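Local structure of phenylacetic acid degradation-related protein (Ralstonia eutropha JMP134, 2PIM) at residues Leu39-Ala45 and Gly99-Ala105. The protein is a putative thioesterase of the hotdog-fold superfamily that probably hydrolyses acyl-CoA thioesters. Residues are numbered along the deposited sequence.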
loop_
_atom_site.group_PDB
_atom_site.type_symbol
_atom_site.label_atom_id
_atom_site.label_comp_id
_atom_site.label_asym_id
_atom_site.label_seq_id
_atom_site.Cartn_x
_atom_site.Cartn_y
_atom_site.Cartn_z
ATOM N N LEU A 39 -10.205 6.663 15.296
ATOM C CA LEU A 39 -8.937 7.338 15.288
ATOM C C LEU A 39 -8.850 8.120 13.982
ATOM O O LEU A 39 -9.405 7.723 12.991
ATOM C CB LEU A 39 -7.781 6.337 15.409
ATOM C CG LEU A 39 -6.349 6.904 15.446
ATOM C CD1 LEU A 39 -5.461 6.184 16.447
ATOM C CD2 LEU A 39 -5.732 6.842 14.085
ATOM N N GLU A 40 -8.140 9.238 14.013
ATOM C CA GLU A 40 -7.998 10.102 12.862
ATOM C C GLU A 40 -6.516 10.482 12.749
ATOM O O GLU A 40 -5.866 10.722 13.764
ATOM C CB GLU A 40 -8.869 11.317 13.101
ATOM C CG GLU A 40 -9.285 12.102 11.887
ATOM C CD GLU A 40 -10.644 12.839 12.094
ATOM O OE1 GLU A 40 -11.736 12.236 12.000
ATOM O OE2 GLU A 40 -10.606 14.040 12.359
ATOM N N SER A 41 -5.975 10.446 11.536
ATOM C CA SER A 41 -4.609 10.858 11.283
ATOM C C SER A 41 -4.514 11.647 9.965
ATOM O O SER A 41 -5.217 11.363 8.988
ATOM C CB SER A 41 -3.686 9.627 11.249
ATOM O OG SER A 41 -2.316 9.976 11.041
ATOM N N ASP A 42 -3.639 12.638 9.952
ATOM C CA ASP A 42 -3.247 13.291 8.717
ATOM C C ASP A 42 -2.153 12.489 8.020
ATOM O O ASP A 42 -1.410 11.785 8.682
ATOM C CB ASP A 42 -2.684 14.674 9.015
ATOM C CG ASP A 42 -3.731 15.635 9.482
ATOM O OD1 ASP A 42 -4.882 15.506 9.031
ATOM O OD2 ASP A 42 -3.390 16.525 10.287
ATOM N N TYR A 43 -2.068 12.629 6.701
ATOM C CA TYR A 43 -1.000 12.068 5.896
ATOM C C TYR A 43 -0.633 13.125 4.837
ATOM O O TYR A 43 -1.441 14.022 4.534
ATOM C CB TYR A 43 -1.417 10.695 5.261
ATOM C CG TYR A 43 -1.670 9.641 6.329
ATOM C CD1 TYR A 43 -0.616 8.996 6.958
ATOM C CD2 TYR A 43 -2.954 9.359 6.759
ATOM C CE1 TYR A 43 -0.833 8.076 7.955
ATOM C CE2 TYR A 43 -3.184 8.457 7.777
ATOM C CZ TYR A 43 -2.126 7.834 8.390
ATOM O OH TYR A 43 -2.369 6.962 9.431
ATOM N N VAL A 44 0.594 13.044 4.311
ATOM C CA VAL A 44 1.036 13.934 3.231
ATOM C C VAL A 44 1.500 13.032 2.080
ATOM O O VAL A 44 2.334 12.146 2.279
ATOM C CB VAL A 44 2.181 14.885 3.653
ATOM C CG1 VAL A 44 2.700 15.684 2.461
ATOM C CG2 VAL A 44 1.736 15.845 4.747
ATOM N N ALA A 45 0.912 13.236 0.897
ATOM C CA ALA A 45 1.391 12.597 -0.312
ATOM C C ALA A 45 2.421 13.559 -0.932
ATOM O O ALA A 45 2.118 14.724 -1.165
ATOM C CB ALA A 45 0.226 12.313 -1.263
ATOM N N GLY A 99 -0.247 16.483 -1.559
ATOM C CA GLY A 99 -0.755 17.363 -0.518
ATOM C C GLY A 99 -1.280 16.554 0.653
ATOM O O GLY A 99 -1.040 15.350 0.744
ATOM N N LEU A 100 -1.970 17.232 1.558
ATOM C CA LEU A 100 -2.552 16.618 2.745
ATOM C C LEU A 100 -3.730 15.684 2.418
ATOM O O LEU A 100 -4.498 15.934 1.498
ATOM C CB LEU A 100 -3.056 17.692 3.695
ATOM C CG LEU A 100 -2.174 18.238 4.804
ATOM C CD1 LEU A 100 -2.850 19.485 5.360
ATOM C CD2 LEU A 100 -1.983 17.190 5.881
ATOM N N LEU A 101 -3.851 14.622 3.210
ATOM C CA LEU A 101 -5.031 13.754 3.251
ATOM C C LEU A 101 -5.349 13.500 4.697
ATOM O O LEU A 101 -4.502 13.645 5.564
ATOM C CB LEU A 101 -4.810 12.392 2.553
ATOM C CG LEU A 101 -4.443 12.422 1.049
ATOM C CD1 LEU A 101 -2.947 12.419 0.798
ATOM C CD2 LEU A 101 -5.073 11.274 0.335
ATOM N N ARG A 102 -6.586 13.105 4.928
ATOM C CA ARG A 102 -7.116 12.811 6.239
ATOM C C ARG A 102 -7.555 11.349 6.250
ATOM O O ARG A 102 -8.462 10.971 5.492
ATOM C CB ARG A 102 -8.344 13.685 6.460
ATOM C CG ARG A 102 -9.177 13.376 7.689
ATOM C CD ARG A 102 -8.331 13.298 8.907
ATOM N NE ARG A 102 -7.604 14.557 9.121
ATOM C CZ ARG A 102 -7.920 15.492 10.020
ATOM N NH1 ARG A 102 -8.918 15.349 10.874
ATOM N NH2 ARG A 102 -7.210 16.574 10.084
ATOM N N GLY A 103 -6.937 10.563 7.128
ATOM C CA GLY A 103 -7.297 9.179 7.327
ATOM C C GLY A 103 -8.158 9.013 8.548
ATOM O O GLY A 103 -7.839 9.549 9.616
ATOM N N ARG A 104 -9.238 8.259 8.406
ATOM C CA ARG A 104 -10.149 7.960 9.554
ATOM C C ARG A 104 -10.323 6.438 9.700
ATOM O O ARG A 104 -10.554 5.750 8.720
ATOM C CB ARG A 104 -11.504 8.665 9.373
ATOM C CG ARG A 104 -11.379 10.185 9.407
ATOM C CD ARG A 104 -12.719 10.982 9.447
ATOM N NE ARG A 104 -12.485 12.445 9.282
ATOM C CZ ARG A 104 -12.392 13.124 8.113
ATOM N NH1 ARG A 104 -12.556 12.552 6.936
ATOM N NH2 ARG A 104 -12.163 14.424 8.123
ATOM N N ALA A 105 -10.127 5.915 10.914
ATOM C CA ALA A 105 -10.326 4.508 11.189
ATOM C C ALA A 105 -11.471 4.317 12.185
ATOM O O ALA A 105 -11.714 5.190 13.020
ATOM C CB ALA A 105 -9.047 3.886 11.705
#
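A salt-bridge network joins Glu40, Asp42, Arg102 and Arg104 on one face of the sheet. Arg102 sits between both acids: its NE and NH2 both hydrogen-bond Asp42 OD1, at 2.9 and 2.8 Å, and its NH1 lies 2.6 Å from Glu40 OE2. The other carboxylate oxygen, Glu40 OE1, takes Arg104 NE at 2.8 Å. Both hydrogen bonds to Glu40 are weak in angle. Asp42 also pairs with Arg30 through OD2.

Beneath these charges the two strands run antiparallel in unbroken register, from Leu39–Ala105 to Ala45–Gly99. Leu39–Ala105, Ser41–Gly103, Tyr43–Leu101 and Ala45–Gly99 are the hydrogen-bonded pairs, as in Ser41 N to Gly103 O (2.8 Å) and Gly103 N to Ser41 O (2.7 Å). Val44 CG2 meets Leu100 CD2 at 4.1 Å on the charged face.

The opposite face is mostly apolar. Ala45 CB touches Leu101 CD1 at 3.8 Å. The Tyr43 ring passes Gly103, where a CB would clash with CE2. Tyr43 OH hydrogen-bonds Asp67 of helix 58-75.

Strand 28-33 flanks 39-45, and strand 114-123 flanks 99-105. Leu39, Tyr43 and Ala105 pack on helix 58-75, the central helix wrapped by the curved sheet of the hotdog fold.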